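Local coordinates for protein peptidylprolyl Isomerase (Naegleria fowleri, PDB 6MKE) that probably catalyses cis-trans isomerisation of peptide bonds preceding proline, as an FKBP-type enzyme, and binds the macrolide tacrolimus (FK506) in its pocket, at residues S43-G48 with D57-R62; S92-P97 with F119-L124. All coordinates share one frame; numbering follows the deposited sequence. Where two conformers were deposited one is given.

Interaction 1 (S43-G48 with D57-R62); sequences SVHYTG and DSSLDR. With FK5 (8-deethyl-8-[but-3-enyl]-ascomycin), chain E.
Tyr46 reaches across to Asp57 through its phenol, OH donating to Asp57 OD2 over 2.7 Å; ring and carboxylate planes stand 85° apart, and the hydroxyl meets OD2 from above the carboxylate plane. Tyr46 CG lies between the backbone N and the carbonyl carbon (chi1 78°), which lays the ring alongside 57-62: Ser59 N sits over the centre of one face, while FK5 C5 covers the opposite face, 3.6 Å from Tyr46 CZ. FK5 O6 donates to the same Asp57 OD2 at 3.0 Å. Tyr46 and Asp57 thus form part of the FK506 pocket of this FKBP domain, to which Tyr102, Glu74 and Ile76 add further hydrogen bonds. Arg62 grips the same carboxylate end-on with NH1 and NH2 in a salt bridge, NH1 using the syn lone pair of Asp57 OD1 at 3.1 Å, which fixes the rotation of the acid. The backbone is that of a beta hairpin whose second strand ends in a 3-10 turn. Gly48 N donates to Asp57 O at 2.8 Å, nearly straight at 172°. Past the Thr47-Ser58 bridge, serine hydroxyls join the backbone bonds: Ser59 OG accepts from Tyr46 N at 2.9 Å, and Tyr46 O receives both Ser59 N and Ser58 OG. Ser58 OG in turn accepts from Leu60 N, an ST turn that starts the 3-10 segment. Trp79 and Phe66 each meet Tyr46 edge-to-face.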
loop_
_atom_site.group_PDB
_atom_site.type_symbol
_atom_site.label_atom_id
_atom_site.label_comp_id
_atom_site.label_asym_id
_atom_site.label_seq_id
_atom_site.Cartn_x
_atom_site.Cartn_y
_atom_site.Cartn_z
ATOM N N SER A 43 -6.276 9.890 0.897
ATOM C CA SER A 43 -5.168 10.571 0.239
ATOM C C SER A 43 -3.855 10.067 0.819
ATOM O O SER A 43 -3.679 10.050 2.042
ATOM C CB SER A 43 -5.270 12.090 0.409
ATOM O OG SER A 43 -6.409 12.608 -0.257
ATOM N N VAL A 44 -2.932 9.653 -0.057
ATOM C CA VAL A 44 -1.666 9.068 0.372
ATOM C C VAL A 44 -0.510 9.566 -0.488
ATOM O O VAL A 44 -0.695 10.074 -1.596
ATOM C CB VAL A 44 -1.685 7.518 0.326
ATOM C CG1 VAL A 44 -2.831 6.953 1.146
ATOM C CG2 VAL A 44 -1.758 7.032 -1.113
ATOM N N HIS A 45 0.696 9.414 0.055
ATOM C CA HIS A 45 1.930 9.357 -0.713
ATOM C C HIS A 45 2.368 7.901 -0.808
ATOM O O HIS A 45 2.184 7.125 0.132
ATOM C CB HIS A 45 3.046 10.174 -0.056
ATOM C CG HIS A 45 2.855 11.656 -0.137
ATOM N ND1 HIS A 45 2.282 12.277 -1.225
ATOM C CD2 HIS A 45 3.174 12.641 0.735
ATOM C CE1 HIS A 45 2.252 13.581 -1.017
ATOM N NE2 HIS A 45 2.785 13.828 0.165
ATOM N N TYR A 46 2.955 7.526 -1.942
ATOM C CA TYR A 46 3.443 6.161 -2.050
ATOM C C TYR A 46 4.653 6.090 -2.965
ATOM O O TYR A 46 4.888 6.963 -3.805
ATOM C CB TYR A 46 2.342 5.195 -2.524
ATOM C CG TYR A 46 2.025 5.225 -4.003
ATOM C CD1 TYR A 46 2.782 4.494 -4.916
ATOM C CD2 TYR A 46 0.940 5.951 -4.481
ATOM C CE1 TYR A 46 2.486 4.516 -6.266
ATOM C CE2 TYR A 46 0.631 5.971 -5.826
ATOM C CZ TYR A 46 1.404 5.252 -6.713
ATOM O OH TYR A 46 1.095 5.273 -8.053
ATOM N N THR A 47 5.425 5.023 -2.772
ATOM C CA THR A 47 6.539 4.656 -3.633
ATOM C C THR A 47 6.554 3.142 -3.738
ATOM O O THR A 47 6.564 2.451 -2.717
ATOM C CB THR A 47 7.878 5.165 -3.081
ATOM O OG1 THR A 47 7.865 6.597 -3.028
ATOM C CG2 THR A 47 9.028 4.703 -3.961
ATOM N N GLY A 48 6.546 2.630 -4.960
ATOM C CA GLY A 48 6.517 1.196 -5.210
ATOM C C GLY A 48 7.857 0.708 -5.734
ATOM O O GLY A 48 8.457 1.340 -6.607
ATOM N N ASP A 57 7.330 3.103 -9.548
ATOM C CA ASP A 57 6.392 4.219 -9.551
ATOM C C ASP A 57 6.433 4.899 -8.191
ATOM O O ASP A 57 6.816 4.294 -7.185
ATOM C CB ASP A 57 4.960 3.768 -9.866
ATOM C CG ASP A 57 4.032 4.935 -10.150
ATOM O OD1 ASP A 57 4.537 6.041 -10.431
ATOM O OD2 ASP A 57 2.800 4.751 -10.083
ATOM N N SER A 58 6.031 6.168 -8.178
ATOM C CA SER A 58 5.851 6.913 -6.942
ATOM C C SER A 58 4.897 8.068 -7.200
ATOM O O SER A 58 5.008 8.753 -8.219
ATOM C CB SER A 58 7.176 7.446 -6.388
ATOM O OG SER A 58 6.944 8.311 -5.288
ATOM N N SER A 59 3.963 8.275 -6.268
ATOM C CA SER A 59 3.065 9.419 -6.370
ATOM C C SER A 59 3.833 10.732 -6.358
ATOM O O SER A 59 3.347 11.737 -6.891
ATOM C CB SER A 59 2.044 9.393 -5.233
ATOM O OG SER A 59 2.683 9.565 -3.979
ATOM N N LEU A 60 5.031 10.746 -5.758
ATOM C CA LEU A 60 5.847 11.955 -5.759
ATOM C C LEU A 60 6.251 12.358 -7.171
ATOM O O LEU A 60 6.438 13.550 -7.444
ATOM C CB LEU A 60 7.085 11.761 -4.881
ATOM C CG LEU A 60 6.864 11.797 -3.366
ATOM C CD1 LEU A 60 6.460 10.434 -2.827
ATOM C CD2 LEU A 60 8.104 12.318 -2.649
ATOM N N ASP A 61 6.365 11.390 -8.085
ATOM C CA ASP A 61 6.703 11.702 -9.471
ATOM C C ASP A 61 5.649 12.571 -10.144
ATOM O O ASP A 61 5.929 13.169 -11.188
ATOM C CB ASP A 61 6.896 10.417 -10.276
ATOM C CG ASP A 61 8.069 9.591 -9.789
ATOM O OD1 ASP A 61 8.968 10.158 -9.129
ATOM O OD2 ASP A 61 8.094 8.376 -10.078
ATOM N N ARG A 62 4.446 12.648 -9.578
ATOM C CA ARG A 62 3.399 13.520 -10.089
ATOM C C ARG A 62 3.124 14.697 -9.162
ATOM O O ARG A 62 2.182 15.459 -9.403
ATOM C CB ARG A 62 2.125 12.711 -10.344
ATOM C CG ARG A 62 2.301 11.694 -11.472
ATOM C CD ARG A 62 1.160 10.695 -11.552
ATOM N NE ARG A 62 1.206 9.717 -10.470
ATOM C CZ ARG A 62 2.021 8.665 -10.444
ATOM N NH1 ARG A 62 2.872 8.450 -11.439
ATOM N NH2 ARG A 62 1.986 7.827 -9.421
HETATM C C1 FK5 E . -3.217 -0.008 -7.980
HETATM C C2 FK5 E . -1.881 0.198 -7.269
HETATM C C3 FK5 E . -2.075 0.689 -5.834
HETATM C C4 FK5 E . -2.422 2.175 -5.810
HETATM C C5 FK5 E . -1.382 2.994 -6.551
HETATM C C6 FK5 E . -1.222 2.502 -7.973
HETATM C C8 FK5 E . 0.167 0.512 -8.510
HETATM C C9 FK5 E . 1.241 1.411 -9.134
HETATM C C10 FK5 E . 1.226 1.669 -10.656
HETATM C C11 FK5 E . 0.557 0.522 -11.432
HETATM C C12 FK5 E . 0.152 0.993 -12.830
HETATM C C13 FK5 E . -0.653 2.275 -12.792
HETATM C C14 FK5 E . 0.117 3.338 -12.019
HETATM C C15 FK5 E . -0.624 4.650 -11.827
HETATM C C16 FK5 E . -2.062 4.511 -11.357
HETATM C C17 FK5 E . -2.727 5.818 -10.904
HETATM C C18 FK5 E . -3.323 6.587 -12.092
HETATM C C19 FK5 E . -4.600 6.016 -12.659
HETATM C C20 FK5 E . -4.576 5.079 -13.599
HETATM C C21 FK5 E . -5.756 4.338 -14.181
HETATM C C22 FK5 E . -5.850 2.995 -13.453
HETATM C C23 FK5 E . -6.540 3.037 -12.107
HETATM C C24 FK5 E . -6.270 1.839 -11.197
HETATM C C25 FK5 E . -4.913 1.876 -10.479
HETATM C C26 FK5 E . -4.608 0.520 -9.813
HETATM C C27 FK5 E . -4.576 -0.651 -10.771
HETATM C C28 FK5 E . -5.462 -1.634 -10.659
HETATM C C29 FK5 E . -5.650 -2.815 -11.558
HETATM C C30 FK5 E . -5.872 -4.100 -10.738
HETATM C C31 FK5 E . -6.087 -5.321 -11.612
HETATM C C32 FK5 E . -7.307 -5.087 -12.492
HETATM C C33 FK5 E . -7.117 -3.846 -13.343
HETATM C C34 FK5 E . -6.863 -2.610 -12.484
HETATM C C35 FK5 E . 1.451 -0.713 -11.521
HETATM C C36 FK5 E . -1.739 6.707 -10.154
HETATM C C37 FK5 E . -5.865 6.544 -12.045
HETATM C C38 FK5 E . -5.559 4.141 -15.697
HETATM C C39 FK5 E . -6.794 3.642 -16.376
HETATM C C40 FK5 E . -7.850 4.346 -16.640
HETATM C C41 FK5 E . -4.847 3.016 -9.465
HETATM C C42 FK5 E . -3.512 -0.608 -11.829
HETATM C C43 FK5 E . -1.930 2.005 -14.790
HETATM C C44 FK5 E . 0.421 6.355 -13.129
HETATM C C45 FK5 E . -5.288 -7.397 -10.740
HETATM N N7 FK5 E . -0.937 1.065 -7.983
HETATM O O1 FK5 E . -3.336 0.669 -9.136
HETATM O O2 FK5 E . -4.081 -0.711 -7.542
HETATM O O3 FK5 E . 0.386 -0.694 -8.497
HETATM O O4 FK5 E . 2.084 1.914 -8.417
HETATM O O5 FK5 E . 0.426 2.836 -10.713
HETATM O O6 FK5 E . 2.430 1.991 -11.270
HETATM O O7 FK5 E . -0.908 2.730 -14.120
HETATM O O8 FK5 E . -0.581 5.349 -13.071
HETATM O O9 FK5 E . -5.398 1.964 -13.900
HETATM O O10 FK5 E . -7.304 1.766 -10.213
HETATM O O11 FK5 E . -6.365 -6.474 -10.819
HETATM O O12 FK5 E . -7.555 -6.224 -13.321
HETATM O O HOH W 1 2.807 12.023 -3.573
#

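Interaction 2 (S92-P97 with F119-L124); sequences SYFEIP and FEIELL. With FK5 (8-deethyl-8-[but-3-enyl]-ascomycin), chain E.
Two neighbouring antiparallel strands in the curled sheet of the FKBP fold make this contact, 92-96 running against 119-124 with axes 4.7 Å apart and 140° between their directions. Ser92 and Ile121 form one hydrogen-bonded pair: Ser92 N gives to Ile121 O at 2.8 Å, and Ile121 N returns a bond to Ser92 O, both donors lying nearly along the C=O axis. Phe94 and Phe119 form the next, with Phe94 N only 2.6 Å from Phe119 O and in its carbonyl plane. Between them Tyr93 faces Glu120 as a non-hydrogen-bonded pair, where Tyr93 CA makes a CA-H...O contact with Phe119 O.

Phe94, Phe119 and Ile121 project from the buried face. With its CG anti to the carbonyl carbon (chi1 -71°), Phe94 brings ring atom CD2 within 3.7 Å of Ile121 CD1, the two side chains crossing at about a right angle. Farther along, Ile96 CD1 touches Phe119 CD2 at 3.7 Å. Another part of the Phe119 ring edge, CE1 and CZ, looks into the drug pocket: Phe119 CZ lies 3.7 Å from FK5 O3, and FK5 O4 is near the ring plane. Trp79 packs edge-to-face with Phe119, and Tyr46 also touches it. On the other face Tyr93 turns its ring edge to Glu120 CB. The Phe119 edge offers the two ligand oxygens carbon atoms and no polar donor, so its part in binding is probably one of shape, with at most weak C-H...O contacts, while the paired backbone bonds fix the strand that carries it.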
loop_
_atom_site.group_PDB
_atom_site.type_symbol
_atom_site.label_atom_id
_atom_site.label_comp_id
_atom_site.label_asym_id
_atom_site.label_seq_id
_atom_site.Cartn_x
_atom_site.Cartn_y
_atom_site.Cartn_z
ATOM N N SER A 92 3.976 3.548 6.586
ATOM C CA SER A 92 4.337 2.146 6.712
ATOM C C SER A 92 4.896 1.611 5.401
ATOM O O SER A 92 4.729 2.202 4.328
ATOM C CB SER A 92 3.141 1.291 7.159
ATOM O OG SER A 92 2.754 1.609 8.486
ATOM N N TYR A 93 5.564 0.467 5.521
ATOM C CA TYR A 93 6.244 -0.217 4.430
ATOM C C TYR A 93 5.572 -1.571 4.263
ATOM O O TYR A 93 5.528 -2.359 5.210
ATOM C CB TYR A 93 7.733 -0.356 4.762
ATOM C CG TYR A 93 8.633 -0.992 3.731
ATOM C CD1 TYR A 93 8.812 -0.422 2.479
ATOM C CD2 TYR A 93 9.366 -2.134 4.041
ATOM C CE1 TYR A 93 9.662 -0.996 1.548
ATOM C CE2 TYR A 93 10.215 -2.714 3.122
ATOM C CZ TYR A 93 10.362 -2.142 1.878
ATOM O OH TYR A 93 11.217 -2.717 0.962
ATOM N N PHE A 94 5.027 -1.834 3.081
ATOM C CA PHE A 94 4.222 -3.026 2.854
ATOM C C PHE A 94 4.947 -4.011 1.945
ATOM O O PHE A 94 5.588 -3.614 0.967
ATOM C CB PHE A 94 2.865 -2.663 2.239
ATOM C CG PHE A 94 1.925 -1.974 3.192
ATOM C CD1 PHE A 94 0.977 -2.698 3.897
ATOM C CD2 PHE A 94 1.988 -0.604 3.382
ATOM C CE1 PHE A 94 0.112 -2.070 4.777
ATOM C CE2 PHE A 94 1.122 0.032 4.262
ATOM C CZ PHE A 94 0.186 -0.703 4.958
ATOM N N GLU A 95 4.841 -5.296 2.275
ATOM C CA GLU A 95 5.240 -6.381 1.385
ATOM C C GLU A 95 3.963 -7.056 0.902
ATOM O O GLU A 95 3.243 -7.673 1.695
ATOM C CB GLU A 95 6.162 -7.382 2.078
ATOM C CG GLU A 95 6.684 -8.467 1.137
ATOM C CD GLU A 95 7.789 -9.311 1.751
ATOM O OE1 GLU A 95 7.556 -10.515 1.992
ATOM O OE2 GLU A 95 8.893 -8.773 1.986
ATOM N N ILE A 96 3.687 -6.934 -0.391
ATOM C CA ILE A 96 2.440 -7.383 -0.998
ATOM C C ILE A 96 2.768 -8.530 -1.951
ATOM O O ILE A 96 3.372 -8.299 -3.009
ATOM C CB ILE A 96 1.730 -6.240 -1.733
ATOM C CG1 ILE A 96 1.437 -5.078 -0.776
ATOM C CG2 ILE A 96 0.445 -6.737 -2.390
ATOM C CD1 ILE A 96 0.582 -3.986 -1.399
ATOM N N PRO A 97 2.392 -9.769 -1.634
ATOM C CA PRO A 97 2.634 -10.874 -2.567
ATOM C C PRO A 97 1.832 -10.702 -3.846
ATOM O O PRO A 97 0.885 -9.914 -3.921
ATOM C CB PRO A 97 2.178 -12.115 -1.785
ATOM C CG PRO A 97 2.143 -11.686 -0.353
ATOM C CD PRO A 97 1.797 -10.232 -0.370
ATOM N N PHE A 119 5.668 -1.512 -1.108
ATOM C CA PHE A 119 5.088 -0.177 -1.148
ATOM C C PHE A 119 5.367 0.561 0.151
ATOM O O PHE A 119 5.129 0.031 1.239
ATOM C CB PHE A 119 3.571 -0.220 -1.374
ATOM C CG PHE A 119 3.171 -0.414 -2.805
ATOM C CD1 PHE A 119 3.194 0.646 -3.694
ATOM C CD2 PHE A 119 2.741 -1.651 -3.254
ATOM C CE1 PHE A 119 2.815 0.472 -5.008
ATOM C CE2 PHE A 119 2.351 -1.829 -4.568
ATOM C CZ PHE A 119 2.391 -0.768 -5.446
ATOM N N GLU A 120 5.861 1.784 0.024
ATOM C CA GLU A 120 5.991 2.711 1.140
ATOM C C GLU A 120 4.818 3.684 1.052
ATOM O O GLU A 120 4.769 4.519 0.146
ATOM C CB GLU A 120 7.336 3.429 1.079
ATOM C CG GLU A 120 7.652 4.309 2.261
ATOM C CD GLU A 120 9.037 4.912 2.154
ATOM O OE1 GLU A 120 10.027 4.154 2.250
ATOM O OE2 GLU A 120 9.132 6.139 1.944
ATOM N N ILE A 121 3.862 3.561 1.975
ATOM C CA ILE A 121 2.623 4.331 1.941
ATOM C C ILE A 121 2.533 5.213 3.179
ATOM O O ILE A 121 2.814 4.763 4.296
ATOM C CB ILE A 121 1.391 3.406 1.853
ATOM C CG1 ILE A 121 1.531 2.423 0.688
ATOM C CG2 ILE A 121 0.114 4.218 1.717
ATOM C CD1 ILE A 121 0.450 1.359 0.664
ATOM N N GLU A 122 2.129 6.467 2.981
ATOM C CA GLU A 122 1.865 7.395 4.076
ATOM C C GLU A 122 0.413 7.847 3.999
ATOM O O GLU A 122 0.006 8.471 3.014
ATOM C CB GLU A 122 2.806 8.602 4.027
ATOM C CG GLU A 122 2.500 9.642 5.096
ATOM C CD GLU A 122 3.428 10.837 5.042
ATOM O OE1 GLU A 122 4.311 10.869 4.160
ATOM O OE2 GLU A 122 3.277 11.744 5.885
ATOM N N LEU A 123 -0.360 7.537 5.038
ATOM C CA LEU A 123 -1.778 7.883 5.095
ATOM C C LEU A 123 -1.903 9.334 5.544
ATOM O O LEU A 123 -1.714 9.651 6.721
ATOM C CB LEU A 123 -2.517 6.933 6.035
ATOM C CG LEU A 123 -4.004 7.154 6.308
ATOM C CD1 LEU A 123 -4.743 7.486 5.032
ATOM C CD2 LEU A 123 -4.609 5.917 6.959
ATOM N N LEU A 124 -2.228 10.222 4.600
ATOM C CA LEU A 124 -2.272 11.654 4.886
ATOM C C LEU A 124 -3.604 12.072 5.502
ATOM O O LEU A 124 -3.634 12.734 6.545
ATOM C CB LEU A 124 -2.014 12.449 3.605
ATOM C CG LEU A 124 -0.683 12.183 2.902
ATOM C CD1 LEU A 124 -0.667 12.839 1.529
ATOM C CD2 LEU A 124 0.477 12.686 3.757
HETATM C C1 FK5 E . -3.217 -0.008 -7.980
HETATM C C2 FK5 E . -1.881 0.198 -7.269
HETATM C C3 FK5 E . -2.075 0.689 -5.834
HETATM C C4 FK5 E . -2.422 2.175 -5.810
HETATM C C5 FK5 E . -1.382 2.994 -6.551
HETATM C C6 FK5 E . -1.222 2.502 -7.973
HETATM C C8 FK5 E . 0.167 0.512 -8.510
HETATM C C9 FK5 E . 1.241 1.411 -9.134
HETATM C C10 FK5 E . 1.226 1.669 -10.656
HETATM C C11 FK5 E . 0.557 0.522 -11.432
HETATM C C12 FK5 E . 0.152 0.993 -12.830
HETATM C C13 FK5 E . -0.653 2.275 -12.792
HETATM C C14 FK5 E . 0.117 3.338 -12.019
HETATM C C15 FK5 E . -0.624 4.650 -11.827
HETATM C C16 FK5 E . -2.062 4.511 -11.357
HETATM C C17 FK5 E . -2.727 5.818 -10.904
HETATM C C18 FK5 E . -3.323 6.587 -12.092
HETATM C C19 FK5 E . -4.600 6.016 -12.659
HETATM C C20 FK5 E . -4.576 5.079 -13.599
HETATM C C21 FK5 E . -5.756 4.338 -14.181
HETATM C C22 FK5 E . -5.850 2.995 -13.453
HETATM C C23 FK5 E . -6.540 3.037 -12.107
HETATM C C24 FK5 E . -6.270 1.839 -11.197
HETATM C C25 FK5 E . -4.913 1.876 -10.479
HETATM C C26 FK5 E . -4.608 0.520 -9.813
HETATM C C27 FK5 E . -4.576 -0.651 -10.771
HETATM C C28 FK5 E . -5.462 -1.634 -10.659
HETATM C C29 FK5 E . -5.650 -2.815 -11.558
HETATM C C30 FK5 E . -5.872 -4.100 -10.738
HETATM C C31 FK5 E . -6.087 -5.321 -11.612
HETATM C C32 FK5 E . -7.307 -5.087 -12.492
HETATM C C33 FK5 E . -7.117 -3.846 -13.343
HETATM C C34 FK5 E . -6.863 -2.610 -12.484
HETATM C C35 FK5 E . 1.451 -0.713 -11.521
HETATM C C36 FK5 E . -1.739 6.707 -10.154
HETATM C C37 FK5 E . -5.865 6.544 -12.045
HETATM C C38 FK5 E . -5.559 4.141 -15.697
HETATM C C39 FK5 E . -6.794 3.642 -16.376
HETATM C C40 FK5 E . -7.850 4.346 -16.640
HETATM C C41 FK5 E . -4.847 3.016 -9.465
HETATM C C42 FK5 E . -3.512 -0.608 -11.829
HETATM C C43 FK5 E . -1.930 2.005 -14.790
HETATM C C44 FK5 E . 0.421 6.355 -13.129
HETATM C C45 FK5 E . -5.288 -7.397 -10.740
HETATM N N7 FK5 E . -0.937 1.065 -7.983
HETATM O O1 FK5 E . -3.336 0.669 -9.136
HETATM O O2 FK5 E . -4.081 -0.711 -7.542
HETATM O O3 FK5 E . 0.386 -0.694 -8.497
HETATM O O4 FK5 E . 2.084 1.914 -8.417
HETATM O O5 FK5 E . 0.426 2.836 -10.713
HETATM O O6 FK5 E . 2.430 1.991 -11.270
HETATM O O7 FK5 E . -0.908 2.730 -14.120
HETATM O O8 FK5 E . -0.581 5.349 -13.071
HETATM O O9 FK5 E . -5.398 1.964 -13.900
HETATM O O10 FK5 E . -7.304 1.766 -10.213
HETATM O O11 FK5 E . -6.365 -6.474 -10.819
HETATM O O12 FK5 E . -7.555 -6.224 -13.321
#

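In the fold
Both contacts are largely buried and belong to one antiparallel sheet, in which strands 41-50 and 117-126 are neighbours. Interaction 2 lies about 4 Å from the chain centre, interaction 1 about 10 Å, centre to centre, and only the latter has exposed residues among those that touch, Leu60 and Arg62. They join directly: Thr47 O lies 2.9 Å from Glu120 N and His45 O 2.9 Å from Glu122 N, both probable hydrogen bonds. Chemistry follows place. The central strand pair relies on regular backbone bonds and apolar packing, whereas the hairpin adds to a few backbone bonds serine hydroxyls, a phenol and a salt bridge inside 57-62. FK5 touches both, donating a hydrogen bond to Asp57 in interaction 1 and meeting an aromatic edge in interaction 2.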